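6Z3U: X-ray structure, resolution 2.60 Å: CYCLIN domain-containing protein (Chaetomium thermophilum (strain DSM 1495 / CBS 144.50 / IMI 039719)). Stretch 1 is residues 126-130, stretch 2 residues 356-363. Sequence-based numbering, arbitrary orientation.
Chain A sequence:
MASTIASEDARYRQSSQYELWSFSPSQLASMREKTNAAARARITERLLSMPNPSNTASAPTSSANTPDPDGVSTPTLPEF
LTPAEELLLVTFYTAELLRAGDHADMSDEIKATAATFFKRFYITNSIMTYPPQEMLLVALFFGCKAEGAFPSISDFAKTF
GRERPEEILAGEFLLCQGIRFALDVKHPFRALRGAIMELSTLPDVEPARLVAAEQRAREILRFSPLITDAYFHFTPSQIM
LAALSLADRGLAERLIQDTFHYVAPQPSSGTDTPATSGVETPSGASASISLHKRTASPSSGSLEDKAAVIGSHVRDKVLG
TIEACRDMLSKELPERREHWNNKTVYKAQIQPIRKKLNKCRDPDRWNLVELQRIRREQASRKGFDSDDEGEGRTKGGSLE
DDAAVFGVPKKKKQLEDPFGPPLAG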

# COMPACT_ATOMS: atom_id res chain seq x y z
N SER A 126 -5.23 23.93 -8.64
CA SER A 126 -5.06 25.23 -8.02
C SER A 126 -6.05 25.42 -6.88
O SER A 126 -7.14 24.85 -6.88
CB SER A 126 -5.23 26.35 -9.05
OG SER A 126 -5.76 27.51 -8.42
N ILE A 127 -5.65 26.24 -5.90
CA ILE A 127 -6.53 26.55 -4.78
C ILE A 127 -7.76 27.32 -5.23
O ILE A 127 -8.79 27.30 -4.55
CB ILE A 127 -5.74 27.34 -3.71
CG1 ILE A 127 -4.77 26.42 -2.97
CG2 ILE A 127 -6.68 28.01 -2.72
CD1 ILE A 127 -5.43 25.55 -1.92
N MET A 128 -7.67 28.03 -6.36
CA MET A 128 -8.81 28.77 -6.88
C MET A 128 -9.83 27.88 -7.58
O MET A 128 -10.89 28.38 -7.97
CB MET A 128 -8.32 29.84 -7.87
CG MET A 128 -7.42 30.87 -7.25
SD MET A 128 -6.88 32.12 -8.43
CE MET A 128 -5.42 31.35 -9.13
N THR A 129 -9.55 26.58 -7.73
CA THR A 129 -10.45 25.65 -8.39
C THR A 129 -11.28 24.83 -7.41
O THR A 129 -12.50 24.71 -7.58
CB THR A 129 -9.65 24.70 -9.30
OG1 THR A 129 -8.69 25.46 -10.04
CG2 THR A 129 -10.58 23.99 -10.27
N TYR A 130 -10.65 24.26 -6.38
CA TYR A 130 -11.34 23.44 -5.40
C TYR A 130 -11.06 23.96 -3.99
O TYR A 130 -9.95 24.42 -3.71
CB TYR A 130 -10.91 21.97 -5.51
CG TYR A 130 -11.16 21.37 -6.88
CD1 TYR A 130 -12.45 21.13 -7.33
CD2 TYR A 130 -10.11 21.04 -7.72
CE1 TYR A 130 -12.69 20.58 -8.58
CE2 TYR A 130 -10.33 20.49 -8.97
CZ TYR A 130 -11.63 20.26 -9.40
OH TYR A 130 -11.86 19.71 -10.64
N LYS A 356 -9.26 37.61 -0.98
CA LYS A 356 -8.94 37.69 -2.40
C LYS A 356 -9.41 36.43 -3.12
O LYS A 356 -9.87 36.50 -4.27
CB LYS A 356 -7.44 37.91 -2.59
CG LYS A 356 -7.04 38.23 -4.03
CD LYS A 356 -5.52 38.29 -4.20
CE LYS A 356 -4.94 39.56 -3.59
NZ LYS A 356 -3.51 39.76 -3.99
N LEU A 357 -9.32 35.28 -2.45
CA LEU A 357 -9.76 34.03 -3.05
C LEU A 357 -11.28 33.94 -3.14
O LEU A 357 -11.81 33.26 -4.02
CB LEU A 357 -9.20 32.86 -2.24
CG LEU A 357 -9.56 31.44 -2.68
CD1 LEU A 357 -9.04 31.16 -4.08
CD2 LEU A 357 -8.99 30.43 -1.69
N ASN A 358 -11.99 34.63 -2.24
CA ASN A 358 -13.44 34.50 -2.17
C ASN A 358 -14.14 35.16 -3.34
O ASN A 358 -15.33 34.89 -3.57
CB ASN A 358 -13.93 35.11 -0.85
CG ASN A 358 -15.42 34.89 -0.63
OD1 ASN A 358 -15.89 33.76 -0.58
ND2 ASN A 358 -16.16 35.98 -0.48
N LYS A 359 -13.45 36.02 -4.09
CA LYS A 359 -14.07 36.75 -5.20
C LYS A 359 -13.54 36.34 -6.56
O LYS A 359 -14.06 36.82 -7.58
CB LYS A 359 -13.89 38.26 -5.00
CG LYS A 359 -12.51 38.69 -4.49
CD LYS A 359 -12.53 40.15 -4.04
CE LYS A 359 -11.24 40.54 -3.35
NZ LYS A 359 -11.34 41.85 -2.66
N CYS A 360 -12.55 35.46 -6.63
CA CYS A 360 -12.01 34.99 -7.90
C CYS A 360 -12.07 33.47 -8.04
O CYS A 360 -11.47 32.92 -8.97
CB CYS A 360 -10.57 35.47 -8.09
SG CYS A 360 -9.38 34.64 -7.02
N ARG A 361 -12.77 32.79 -7.13
CA ARG A 361 -12.83 31.34 -7.15
C ARG A 361 -13.72 30.84 -8.30
O ARG A 361 -14.55 31.57 -8.84
CB ARG A 361 -13.37 30.81 -5.82
CG ARG A 361 -14.77 31.31 -5.48
CD ARG A 361 -15.21 30.82 -4.12
NE ARG A 361 -16.54 31.28 -3.76
CZ ARG A 361 -17.67 30.78 -4.24
NH1 ARG A 361 -17.64 29.80 -5.13
NH2 ARG A 361 -18.84 31.26 -3.84
N ASP A 362 -13.53 29.58 -8.65
CA ASP A 362 -14.34 28.94 -9.68
C ASP A 362 -15.78 28.83 -9.19
O ASP A 362 -16.01 28.26 -8.12
CB ASP A 362 -13.78 27.57 -10.01
CG ASP A 362 -14.37 26.98 -11.28
OD1 ASP A 362 -15.60 27.09 -11.47
OD2 ASP A 362 -13.61 26.40 -12.08
N PRO A 363 -16.77 29.35 -9.92
CA PRO A 363 -18.15 29.32 -9.40
C PRO A 363 -18.80 27.95 -9.46
O PRO A 363 -19.69 27.67 -8.64
CB PRO A 363 -18.88 30.33 -10.29
CG PRO A 363 -18.11 30.33 -11.56
CD PRO A 363 -16.68 30.09 -11.19

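Ser 126 makes no contact with stretch 2, but it shapes the segment that does. Its OG accepts a hydrogen bond from Met 128 N (2.9 Å, N-H...acceptor angle 149°), and its carbonyl O accepts one from Thr 129 N at 3.1 Å. Together these bonds close a tight turn, consistent with the helical phi/psi values of residues 127-129, which lack the regular helical bonding.

Ile 127 opens the contact. Its CA-to-CB bond points sideways, yet the CG2 branch lies 3.5 Å from Leu 357 CD2, a methyl-to-methyl approach at van der Waals distance.

Met 128 is the centre of the interface, with 83 Å² covered by stretch 2, the largest value for any residue here. Its side chain, m at chi1 and t at chi2, places CG 3.6 Å from Leu 357 CD1. Leu 357 thus packs against both residues; its CD1, the closest atom to Met 128, is also 4.2 Å from Ile 127 CG2. Farther out, Met 128 SD lies 3.8 Å from Cys 360 SG, a packing contact between two sulfurs. The backbone supplies the one hydrogen bond across the stretches: Asp 362 N donates to Met 128 O at 3.0 Å, with an N-H...acceptor angle of 154°. The same Met 128 O sits 3.6 Å from Arg 361 CA, in keeping with the close backbone approach here, where the CA atoms of Met 128 and Arg 361 are 4.8 Å apart.

Thr 129 continues this register, with Thr 129 CA lying 5.3 Å from Asp 362 CA. Its CA-to-CB bond points away, so the nearest approach comes from the main chain: Thr 129 O is 4.0 Å from Asp 362 CB. The side chains meet more loosely, with Thr 129 CG2 and Asp 362 OD2 separated by 4.3 Å.

Tyr 130 ends the stretch without contact.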